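Long-range contacts in beta-n-acetylhexosaminidase (PDB 4AZI), which probably cleaves terminal beta-linked N-acetylglucosamine from glycans, as a family 20 catalytic module of the pneumococcal enzyme StrH: residues L246-S251 against L273-D278; G277-I282 against V322-S327; K11-D16 against S40-L45. The protein carries 2 engineered substitutions. All blocks are in the same frame, centred on the assembly; numbering follows the deposited sequence.

Contact 1: L246-S251 against L273-D278; sequences LISYWS and LNTNGD. With OAN (O-(2-acetamido-2-deoxy D-glucopyranosylidene) amino-N-phenylcarbamate), chain C.
Two neighbouring strands of the TIM barrel, 246-249 and 271-282, run parallel here as the ends of a beta-alpha-beta unit whose helix is 262-267. Within these segments Leu273 N donates to Ile247 O, 2.9 Å away. Tyr249 N then donates to Leu273 O, and Thr275 N to Tyr249 O. Past the end of strand 246-249, where strand 271-282 is broken, Gly277 N donates to Trp250 O at 3.0 Å, in the carbonyl plane and on a lone pair; having no side chain, glycine can lie close against that oxygen.

A hydroxyl relay runs beside the ladder. Ser248 OG, anti to its backbone N (chi1 174°), donates to Thr275 OG1 at 2.8 Å, and Thr275 OG1 passes its own hydrogen to Leu273 O at 2.9 Å. Leu273 O is therefore gripped by two donors, with the threonine hydroxyl coming from above the carbonyl plane. Small hydroxyl residues suit this buried spot because each can give its hydrogen to an acceptor close by. Tyr249 O also has two donors, Thr275 N and a water 2.7 Å away that gives its other hydrogen to Asn274 OD1. Asn276 OD1 accepts from Asp278 N, an Asx turn that shapes the chain here, while Asn276 ND2 is satisfied by Gln308 O.

Trp250 belongs to the inhibitor pocket. Its CG lies between N and carbonyl carbon (chi1 68°), which turns the indole away from residues 273-278 and into the pocket. Asn228 OD1 accepts from Trp250 N, and Asp229 OD1 from NE1. The methyl CAH of the inhibitor's acetamide lies over one ring face, offset toward the rim, and Ser251 CB lies over the other. At the far rim, Trp250 CZ3 comes within 3.2 Å of the inhibitor atom OAQ.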
loop_
_atom_site.group_PDB
_atom_site.type_symbol
_atom_site.label_atom_id
_atom_site.label_comp_id
_atom_site.label_asym_id
_atom_site.label_seq_id
_atom_site.Cartn_x
_atom_site.Cartn_y
_atom_site.Cartn_z
ATOM N N LEU A 246 -9.728 -6.788 -3.405
ATOM C CA LEU A 246 -9.174 -5.861 -4.389
ATOM C C LEU A 246 -7.748 -6.305 -4.714
ATOM O O LEU A 246 -6.923 -6.410 -3.825
ATOM C CB LEU A 246 -9.187 -4.429 -3.855
ATOM C CG LEU A 246 -8.561 -3.346 -4.744
ATOM C CD1 LEU A 246 -9.339 -3.130 -6.043
ATOM C CD2 LEU A 246 -8.429 -2.047 -3.974
ATOM N N ILE A 247 -7.461 -6.592 -5.981
ATOM C CA ILE A 247 -6.173 -7.194 -6.332
ATOM C C ILE A 247 -5.152 -6.107 -6.719
ATOM O O ILE A 247 -5.334 -5.365 -7.694
ATOM C CB ILE A 247 -6.311 -8.237 -7.467
ATOM C CG1 ILE A 247 -7.369 -9.335 -7.149
ATOM C CG2 ILE A 247 -4.967 -8.821 -7.850
ATOM C CD1 ILE A 247 -6.948 -10.399 -6.153
ATOM N N SER A 248 -4.079 -6.007 -5.955
ATOM C CA SER A 248 -3.003 -5.103 -6.332
ATOM C C SER A 248 -2.138 -5.832 -7.361
ATOM O O SER A 248 -1.286 -6.637 -6.997
ATOM C CB SER A 248 -2.213 -4.661 -5.100
ATOM O OG SER A 248 -1.090 -3.889 -5.466
ATOM N N TYR A 249 -2.399 -5.578 -8.646
ATOM C CA TYR A 249 -1.745 -6.322 -9.734
ATOM C C TYR A 249 -0.488 -5.629 -10.222
ATOM O O TYR A 249 -0.546 -4.529 -10.774
ATOM C CB TYR A 249 -2.696 -6.594 -10.925
ATOM C CG TYR A 249 -2.217 -7.768 -11.761
ATOM C CD1 TYR A 249 -1.145 -7.628 -12.656
ATOM C CD2 TYR A 249 -2.801 -9.030 -11.631
ATOM C CE1 TYR A 249 -0.682 -8.708 -13.403
ATOM C CE2 TYR A 249 -2.338 -10.112 -12.370
ATOM C CZ TYR A 249 -1.271 -9.944 -13.250
ATOM O OH TYR A 249 -0.809 -11.012 -13.993
ATOM N N TRP A 250 0.653 -6.290 -10.036
ATOM C CA TRP A 250 1.938 -5.679 -10.347
ATOM C C TRP A 250 2.697 -6.365 -11.465
ATOM O O TRP A 250 3.484 -5.726 -12.146
ATOM C CB TRP A 250 2.785 -5.577 -9.087
ATOM C CG TRP A 250 3.215 -6.916 -8.578
ATOM C CD1 TRP A 250 2.479 -7.806 -7.801
ATOM C CD2 TRP A 250 4.481 -7.588 -8.840
ATOM N NE1 TRP A 250 3.197 -8.944 -7.559
ATOM C CE2 TRP A 250 4.406 -8.882 -8.154
ATOM C CE3 TRP A 250 5.630 -7.261 -9.539
ATOM C CZ2 TRP A 250 5.452 -9.785 -8.178
ATOM C CZ3 TRP A 250 6.680 -8.182 -9.561
ATOM C CH2 TRP A 250 6.591 -9.417 -8.900
ATOM N N SER A 251 2.479 -7.668 -11.649
ATOM C CA SER A 251 3.186 -8.461 -12.682
ATOM C C SER A 251 2.542 -9.840 -12.878
ATOM O O SER A 251 1.900 -10.374 -11.966
ATOM C CB SER A 251 4.687 -8.588 -12.337
ATOM O OG SER A 251 5.378 -9.529 -13.140
ATOM N N LEU A 273 -6.409 -2.824 -8.553
ATOM C CA LEU A 273 -5.668 -1.588 -8.371
ATOM C C LEU A 273 -4.382 -1.763 -9.185
ATOM O O LEU A 273 -3.554 -2.625 -8.858
ATOM C CB LEU A 273 -5.361 -1.317 -6.894
ATOM C CG LEU A 273 -4.498 -0.061 -6.606
ATOM C CD1 LEU A 273 -5.165 1.219 -7.109
ATOM C CD2 LEU A 273 -4.145 0.062 -5.128
ATOM N N ASN A 274 -4.260 -0.984 -10.269
ATOM C CA ASN A 274 -3.148 -1.119 -11.231
ATOM C C ASN A 274 -1.819 -0.671 -10.624
ATOM O O ASN A 274 -1.504 0.514 -10.591
ATOM C CB ASN A 274 -3.459 -0.355 -12.529
ATOM C CG ASN A 274 -2.380 -0.515 -13.602
ATOM O OD1 ASN A 274 -1.469 -1.340 -13.489
ATOM N ND2 ASN A 274 -2.491 0.282 -14.659
ATOM N N THR A 275 -1.050 -1.649 -10.162
ATOM C CA THR A 275 0.163 -1.427 -9.397
ATOM C C THR A 275 1.364 -1.855 -10.235
ATOM O O THR A 275 2.226 -2.613 -9.784
ATOM C CB THR A 275 0.080 -2.226 -8.086
ATOM O OG1 THR A 275 -1.161 -1.908 -7.439
ATOM C CG2 THR A 275 1.235 -1.904 -7.137
ATOM N N ASN A 276 1.409 -1.352 -11.467
ATOM C CA ASN A 276 2.349 -1.847 -12.471
ATOM C C ASN A 276 3.787 -1.789 -12.016
ATOM O O ASN A 276 4.252 -0.737 -11.597
ATOM C CB ASN A 276 2.196 -1.056 -13.764
ATOM C CG ASN A 276 2.572 -1.863 -14.975
ATOM O OD1 ASN A 276 3.576 -2.565 -14.977
ATOM N ND2 ASN A 276 1.749 -1.784 -16.013
ATOM N N GLY A 277 4.474 -2.927 -12.081
ATOM C CA GLY A 277 5.917 -3.001 -11.826
ATOM C C GLY A 277 6.717 -1.996 -12.648
ATOM O O GLY A 277 7.825 -1.607 -12.273
ATOM N N ASP A 278 6.141 -1.554 -13.761
ATOM C CA ASP A 278 6.755 -0.523 -14.604
ATOM C C ASP A 278 7.064 0.751 -13.817
ATOM O O ASP A 278 8.002 1.476 -14.136
ATOM C CB ASP A 278 5.824 -0.192 -15.782
ATOM C CG ASP A 278 5.848 -1.250 -16.876
ATOM O OD1 ASP A 278 6.638 -2.219 -16.768
ATOM O OD2 ASP A 278 5.070 -1.114 -17.847
HETATM C CAH OAN C . 4.531 -7.128 -4.631
HETATM C CAG OAN C . 5.996 -6.720 -4.851
HETATM O OAN OAN C . 6.273 -5.814 -5.623
HETATM N NAI OAN C . 6.896 -7.423 -4.161
HETATM C CAB OAN C . 8.356 -7.198 -4.204
HETATM C CAC OAN C . 8.731 -6.070 -3.242
HETATM O OAJ OAN C . 8.842 -6.598 -1.913
HETATM C CAD OAN C . 10.043 -5.413 -3.646
HETATM O OAK OAN C . 10.327 -4.402 -2.689
HETATM C CAE OAN C . 9.887 -4.779 -5.036
HETATM C CAF OAN C . 11.156 -4.123 -5.588
HETATM O OAM OAN C . 12.168 -5.109 -5.818
HETATM O OAL OAN C . 9.404 -5.720 -6.033
HETATM C CAA OAN C . 8.862 -6.911 -5.634
HETATM N NAY OAN C . 8.763 -7.851 -6.550
HETATM O OAQ OAN C . 9.233 -7.530 -7.790
HETATM C CAP OAN C . 9.740 -8.586 -8.492
HETATM O OAR OAN C . 10.126 -8.419 -9.651
HETATM N NAO OAN C . 9.791 -9.766 -7.855
HETATM C CAS OAN C . 10.215 -10.922 -8.388
HETATM C CAT OAN C . 9.384 -12.037 -8.275
HETATM C CAU OAN C . 9.773 -13.267 -8.806
HETATM C CAV OAN C . 10.999 -13.387 -9.457
HETATM C CAW OAN C . 11.842 -12.273 -9.573
HETATM C CAX OAN C . 11.454 -11.042 -9.038
HETATM O O HOH W 1 -0.413 -4.018 -13.432
#

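Contact 2: G277-I282 against V322-S327. With OAN (O-(2-acetamido-2-deoxy D-glucopyranosylidene) amino-N-phenylcarbamate), chain C.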
loop_
_atom_site.group_PDB
_atom_site.type_symbol
_atom_site.label_atom_id
_atom_site.label_comp_id
_atom_site.label_asym_id
_atom_site.label_seq_id
_atom_site.Cartn_x
_atom_site.Cartn_y
_atom_site.Cartn_z
ATOM N N GLY A 277 4.474 -2.927 -12.081
ATOM C CA GLY A 277 5.917 -3.001 -11.826
ATOM C C GLY A 277 6.717 -1.996 -12.648
ATOM O O GLY A 277 7.825 -1.607 -12.273
ATOM N N ASP A 278 6.141 -1.554 -13.761
ATOM C CA ASP A 278 6.755 -0.523 -14.604
ATOM C C ASP A 278 7.064 0.751 -13.817
ATOM O O ASP A 278 8.002 1.476 -14.136
ATOM C CB ASP A 278 5.824 -0.192 -15.782
ATOM C CG ASP A 278 5.848 -1.250 -16.876
ATOM O OD1 ASP A 278 6.638 -2.219 -16.768
ATOM O OD2 ASP A 278 5.070 -1.114 -17.847
ATOM N N TRP A 279 6.259 1.021 -12.791
ATOM C CA TRP A 279 6.407 2.236 -11.984
ATOM C C TRP A 279 7.161 2.056 -10.672
ATOM O O TRP A 279 7.141 2.949 -9.821
ATOM C CB TRP A 279 5.032 2.886 -11.751
ATOM C CG TRP A 279 4.247 3.129 -13.029
ATOM C CD1 TRP A 279 4.720 3.649 -14.228
ATOM C CD2 TRP A 279 2.815 2.878 -13.264
ATOM N NE1 TRP A 279 3.715 3.715 -15.165
ATOM C CE2 TRP A 279 2.550 3.275 -14.652
ATOM C CE3 TRP A 279 1.769 2.369 -12.497
ATOM C CZ2 TRP A 279 1.282 3.163 -15.224
ATOM C CZ3 TRP A 279 0.499 2.258 -13.083
ATOM C CH2 TRP A 279 0.262 2.656 -14.412
ATOM N N TYR A 280 7.836 0.917 -10.498
ATOM C CA TYR A 280 8.590 0.627 -9.265
ATOM C C TYR A 280 9.903 1.425 -9.200
ATOM O O TYR A 280 10.591 1.566 -10.210
ATOM C CB TYR A 280 8.928 -0.868 -9.184
ATOM C CG TYR A 280 7.834 -1.788 -8.663
ATOM C CD1 TYR A 280 6.521 -1.337 -8.495
ATOM C CD2 TYR A 280 8.114 -3.118 -8.357
ATOM C CE1 TYR A 280 5.520 -2.186 -8.024
ATOM C CE2 TYR A 280 7.125 -3.971 -7.887
ATOM C CZ TYR A 280 5.835 -3.500 -7.708
ATOM O OH TYR A 280 4.849 -4.349 -7.231
ATOM N N TYR A 281 10.243 1.926 -8.014
ATOM C CA TYR A 281 11.579 2.487 -7.750
ATOM C C TYR A 281 12.119 2.007 -6.408
ATOM O O TYR A 281 11.449 2.156 -5.386
ATOM C CB TYR A 281 11.589 4.019 -7.780
ATOM C CG TYR A 281 12.923 4.612 -7.336
ATOM C CD1 TYR A 281 14.115 4.269 -7.989
ATOM C CD2 TYR A 281 12.998 5.494 -6.251
ATOM C CE1 TYR A 281 15.335 4.791 -7.581
ATOM C CE2 TYR A 281 14.218 6.027 -5.837
ATOM C CZ TYR A 281 15.384 5.672 -6.509
ATOM O OH TYR A 281 16.603 6.190 -6.112
ATOM N N ILE A 282 13.324 1.434 -6.429
ATOM C CA ILE A 282 14.025 1.006 -5.216
ATOM C C ILE A 282 15.000 2.113 -4.851
ATOM O O ILE A 282 15.824 2.512 -5.683
ATOM C CB ILE A 282 14.787 -0.332 -5.432
ATOM C CG1 ILE A 282 13.807 -1.482 -5.727
ATOM C CG2 ILE A 282 15.657 -0.673 -4.226
ATOM C CD1 ILE A 282 14.452 -2.691 -6.391
ATOM N N VAL A 322 -9.778 0.150 -10.528
ATOM C CA VAL A 322 -10.338 1.209 -9.669
ATOM C C VAL A 322 -9.392 2.420 -9.638
ATOM O O VAL A 322 -9.726 3.472 -9.087
ATOM C CB VAL A 322 -10.639 0.714 -8.232
ATOM C CG1 VAL A 322 -11.621 -0.452 -8.249
ATOM C CG2 VAL A 322 -9.352 0.346 -7.490
ATOM N N GLY A 323 -8.216 2.254 -10.244
ATOM C CA GLY A 323 -7.178 3.278 -10.258
ATOM C C GLY A 323 -5.789 2.670 -10.348
ATOM O O GLY A 323 -5.643 1.497 -10.673
ATOM N N SER A 324 -4.772 3.466 -10.023
ATOM C CA SER A 324 -3.390 3.062 -10.203
ATOM C C SER A 324 -2.503 3.490 -9.047
ATOM O O SER A 324 -2.771 4.497 -8.376
ATOM C CB SER A 324 -2.834 3.633 -11.514
ATOM O OG SER A 324 -3.397 2.979 -12.632
ATOM N N MET A 325 -1.441 2.720 -8.835
ATOM C CA MET A 325 -0.513 2.950 -7.742
ATOM C C MET A 325 0.941 2.919 -8.227
ATOM O O MET A 325 1.357 1.980 -8.894
ATOM C CB MET A 325 -0.740 1.899 -6.653
ATOM C CG MET A 325 0.198 2.000 -5.459
ATOM S SD MET A 325 -0.535 1.301 -3.964
ATOM C CE MET A 325 -0.425 -0.452 -4.296
ATOM N N LEU A 326 1.693 3.965 -7.896
ATOM C CA LEU A 326 3.135 4.010 -8.135
ATOM C C LEU A 326 3.856 3.671 -6.822
ATOM O O LEU A 326 3.462 4.147 -5.749
ATOM C CB LEU A 326 3.552 5.384 -8.676
ATOM C CG LEU A 326 5.022 5.619 -9.032
ATOM C CD1 LEU A 326 5.145 6.411 -10.326
ATOM C CD2 LEU A 326 5.745 6.327 -7.893
ATOM N N SER A 327 4.907 2.858 -6.909
ATOM C CA SER A 327 5.458 2.209 -5.722
ATOM C C SER A 327 6.938 2.471 -5.461
ATOM O O SER A 327 7.787 2.264 -6.341
ATOM C CB SER A 327 5.220 0.703 -5.772
ATOM O OG SER A 327 3.884 0.385 -6.121
HETATM C CAH OAN C . 4.531 -7.128 -4.631
HETATM C CAG OAN C . 5.996 -6.720 -4.851
HETATM O OAN OAN C . 6.273 -5.814 -5.623
HETATM N NAI OAN C . 6.896 -7.423 -4.161
HETATM C CAB OAN C . 8.356 -7.198 -4.204
HETATM C CAC OAN C . 8.731 -6.070 -3.242
HETATM O OAJ OAN C . 8.842 -6.598 -1.913
HETATM C CAD OAN C . 10.043 -5.413 -3.646
HETATM O OAK OAN C . 10.327 -4.402 -2.689
HETATM C CAE OAN C . 9.887 -4.779 -5.036
HETATM C CAF OAN C . 11.156 -4.123 -5.588
HETATM O OAM OAN C . 12.168 -5.109 -5.818
HETATM O OAL OAN C . 9.404 -5.720 -6.033
HETATM C CAA OAN C . 8.862 -6.911 -5.634
HETATM N NAY OAN C . 8.763 -7.851 -6.550
HETATM O OAQ OAN C . 9.233 -7.530 -7.790
HETATM C CAP OAN C . 9.740 -8.586 -8.492
HETATM O OAR OAN C . 10.126 -8.419 -9.651
HETATM N NAO OAN C . 9.791 -9.766 -7.855
HETATM C CAS OAN C . 10.215 -10.922 -8.388
HETATM C CAT OAN C . 9.384 -12.037 -8.275
HETATM C CAU OAN C . 9.773 -13.267 -8.806
HETATM C CAV OAN C . 10.999 -13.387 -9.457
HETATM C CAW OAN C . 11.842 -12.273 -9.573
HETATM C CAX OAN C . 11.454 -11.042 -9.038
#
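The seventh and eighth strands of the TIM barrel, 271-282 and 321-329, meet here at the end of a beta-alpha-beta unit that passes through helix 294-303 and in the wall of the inhibitor pocket. One backbone hydrogen bond joins the two segments: Tyr281 N donates to Ser327 O over 3.0 Å, nearly along the C=O axis. The same oxygen lies 3.4 Å from Tyr280 CA in a CA-H...O contact.

Trp279 does most of the packing. Its CG stands anti to the carbonyl carbon (chi1 -53°), so the indole lies along strand 321-329: CB touches Leu326 CD1 at 3.8 Å, CE3 presents the ring edge to Met325 O, and CZ3 meets Ser324 CB. A wide, flat side chain suits a place where it must span three residues, and its NE1 is satisfied by Asn300 O. The buried Trp279 O finds no hydrogen-bond partner; Leu326 CG, an apolar atom, lies 3.5 Å from it.

Tyr280 goes to the other side of the sheet, into the pocket. Gly277 CA sits over the centre of its ring, 3.7 Å above the plane, a close approach made easy by glycine's lack of a side chain, while Ser327 CB and OG flank the CD1 and CE1 side. Held there, the phenol reaches the acetamide of the bound inhibitor, as tyrosine does in this family, where the substrate's own acetamide acts as the nucleophile. Tyr280 OH donates to the acetamide oxygen OAN of the inhibitor at 2.6 Å.

Contact 3: K11-D16 against S40-L45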
loop_
_atom_site.group_PDB
_atom_site.type_symbol
_atom_site.label_atom_id
_atom_site.label_comp_id
_atom_site.label_asym_id
_atom_site.label_seq_id
_atom_site.Cartn_x
_atom_site.Cartn_y
_atom_site.Cartn_z
ATOM N N LYS A 11 -5.670 7.377 -7.235
ATOM C CA LYS A 11 -4.283 7.677 -7.621
ATOM C C LYS A 11 -3.415 7.543 -6.381
ATOM O O LYS A 11 -3.516 8.337 -5.434
ATOM C CB LYS A 11 -4.136 9.081 -8.218
ATOM C CG LYS A 11 -4.624 9.230 -9.658
ATOM C CD LYS A 11 -6.137 9.356 -9.781
ATOM C CE LYS A 11 -6.687 10.424 -8.849
ATOM N NZ LYS A 11 -8.108 10.739 -9.168
ATOM N N VAL A 12 -2.570 6.522 -6.382
ATOM C CA VAL A 12 -1.926 6.092 -5.148
ATOM C C VAL A 12 -0.400 6.140 -5.255
ATOM O O VAL A 12 0.174 5.752 -6.274
ATOM C CB VAL A 12 -2.403 4.679 -4.734
ATOM C CG1 VAL A 12 -1.935 4.332 -3.326
ATOM C CG2 VAL A 12 -3.923 4.587 -4.791
ATOM N N ILE A 13 0.233 6.658 -4.205
ATOM C CA ILE A 13 1.675 6.544 -4.008
ATOM C C ILE A 13 1.920 5.543 -2.873
ATOM O O ILE A 13 1.363 5.677 -1.779
ATOM C CB ILE A 13 2.357 7.936 -3.762
ATOM C CG1 ILE A 13 3.865 7.800 -3.505
ATOM C CG2 ILE A 13 1.666 8.727 -2.654
ATOM C CD1 ILE A 13 4.641 7.201 -4.667
ATOM N N SER A 14 2.714 4.514 -3.152
ATOM C CA SER A 14 3.049 3.501 -2.144
ATOM C C SER A 14 4.446 3.754 -1.589
ATOM O O SER A 14 5.365 4.049 -2.350
ATOM C CB SER A 14 2.948 2.082 -2.722
ATOM O OG SER A 14 3.315 1.100 -1.762
ATOM N N ILE A 15 4.582 3.638 -0.265
ATOM C CA ILE A 15 5.851 3.844 0.441
ATOM C C ILE A 15 6.157 2.634 1.342
ATOM O O ILE A 15 5.390 2.315 2.261
ATOM C CB ILE A 15 5.831 5.146 1.298
ATOM C CG1 ILE A 15 5.645 6.419 0.438
ATOM C CG2 ILE A 15 7.047 5.236 2.207
ATOM C CD1 ILE A 15 6.772 6.763 -0.530
ATOM N N ASP A 16 7.280 1.974 1.066
ATOM C CA ASP A 16 7.751 0.818 1.832
ATOM C C ASP A 16 8.355 1.280 3.165
ATOM O O ASP A 16 9.577 1.381 3.314
ATOM C CB ASP A 16 8.767 0.025 0.974
ATOM C CG ASP A 16 9.233 -1.292 1.613
ATOM O OD1 ASP A 16 8.736 -1.701 2.687
ATOM O OD2 ASP A 16 10.133 -1.928 1.018
ATOM N N SER A 40 -4.946 10.609 -4.645
ATOM C CA SER A 40 -6.059 10.430 -3.726
ATOM C C SER A 40 -5.682 9.673 -2.448
ATOM O O SER A 40 -6.387 9.772 -1.442
ATOM C CB SER A 40 -7.237 9.729 -4.427
ATOM O OG SER A 40 -6.841 8.459 -4.911
ATOM N N ASP A 41 -4.589 8.913 -2.492
ATOM C CA ASP A 41 -4.229 8.013 -1.389
ATOM C C ASP A 41 -2.724 7.860 -1.201
ATOM O O ASP A 41 -1.964 7.950 -2.165
ATOM C CB ASP A 41 -4.814 6.614 -1.636
ATOM C CG ASP A 41 -6.333 6.617 -1.734
ATOM O OD1 ASP A 41 -7.011 6.508 -0.687
ATOM O OD2 ASP A 41 -6.849 6.724 -2.866
ATOM N N VAL A 42 -2.318 7.591 0.041
ATOM C CA VAL A 42 -0.972 7.107 0.348
ATOM C C VAL A 42 -1.082 5.652 0.811
ATOM O O VAL A 42 -1.789 5.351 1.778
ATOM C CB VAL A 42 -0.266 7.975 1.425
ATOM C CG1 VAL A 42 1.034 7.333 1.883
ATOM C CG2 VAL A 42 0.014 9.371 0.895
ATOM N N HIS A 43 -0.402 4.754 0.097
ATOM C CA HIS A 43 -0.345 3.349 0.466
ATOM C C HIS A 43 0.865 3.153 1.317
ATOM O O HIS A 43 1.994 3.392 0.872
ATOM C CB HIS A 43 -0.288 2.471 -0.776
ATOM C CG HIS A 43 -0.170 0.993 -0.485
ATOM N ND1 HIS A 43 1.018 0.363 -0.408
ATOM C CD2 HIS A 43 -1.146 0.021 -0.261
ATOM C CE1 HIS A 43 0.817 -0.944 -0.150
ATOM N NE2 HIS A 43 -0.505 -1.154 -0.059
ATOM N N LEU A 44 0.642 2.734 2.559
ATOM C CA LEU A 44 1.731 2.634 3.522
ATOM C C LEU A 44 1.941 1.213 4.056
ATOM O O LEU A 44 1.145 0.688 4.851
ATOM C CB LEU A 44 1.544 3.651 4.659
ATOM C CG LEU A 44 2.724 3.921 5.611
ATOM C CD1 LEU A 44 3.878 4.648 4.929
ATOM C CD2 LEU A 44 2.258 4.700 6.839
ATOM N N LEU A 45 3.024 0.589 3.597
ATOM C CA LEU A 45 3.442 -0.695 4.135
ATOM C C LEU A 45 4.055 -0.439 5.501
ATOM O O LEU A 45 4.974 0.384 5.646
ATOM C CB LEU A 45 4.424 -1.409 3.197
ATOM C CG LEU A 45 3.867 -1.742 1.813
ATOM C CD1 LEU A 45 4.531 -0.883 0.740
ATOM C CD2 LEU A 45 4.033 -3.218 1.492
#
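The imidazole of His43 is held through its edge: Ser14 OG lies near the ring plane, 2.8 Å from His43 ND1, in a hydrogen bond that either partner could donate. At the other nitrogen, NE2 is bonded to Asn178 ND2, so both ring nitrogens are held and the ring's rotation is fixed. The second flat group, the carboxylate of Asp41, is met from above its plane by Ser40 OG, which donates to Asp41 OD2. These groups belong to the first two parallel strands of the TIM barrel, 10-16 and 41-45, linked by helix 24-37 in a beta-alpha-beta unit.

His43 and Ser14 both place their first side-chain atom anti to the backbone N, and both side chains lie on the face with Val12 and Asp41, inside the barrel. There Val12 CG1 packs 3.6 Å from His43 CB. A histidine suits this interior because its two nitrogens can each take a polar partner. On the opposite face, turned to helix 24-37, branched aliphatics fill the layer. Ile13 CG2 and Val42 CG2 lie side by side, 4.0 Å apart. Leu44 CD1 touches Ile15 CB.

Along the middle of the ladder, His43 N donates to Ile13 O at 2.7 Å, and Ile15 N to His43 O nearly along the C=O axis. Asp16 OD2 forms a salt bridge with Arg19 NH1, consistent with Asp16 holding Arg19 in place beside the inhibitor. At the other end Ser40 N donates to a lone pair of Lys11 O, which also accepts from Asp41 N. Serine suits the spot because its hydroxyl accepts while donating to Asp41 OD2: Ser40 OG, set between its own N and carbonyl carbon (chi1 60°), receives Lys11 N at 2.8 Å.

From the N terminus, contact 3 comes first, closing the loop through helix 24-37 between the first and second barrel strands. Much later contact 1 closes the loop holding helix 262-267, pairing the sixth strand with the seventh. Contact 2 begins where contact 1 ends and closes the longer excursion through helix 294-303 to the eighth strand. Contact 3 closes before the other two open, and contacts 1 and 2 overlap only at their shared Gly277 and Asp278; none nests in another. Strand 321-329 then pairs with strand 10-16, Leu326 O meeting Ser14 N at 2.7 Å, so contacts 1, 2 and 3 form a continuous arc across the seam where the barrel closes.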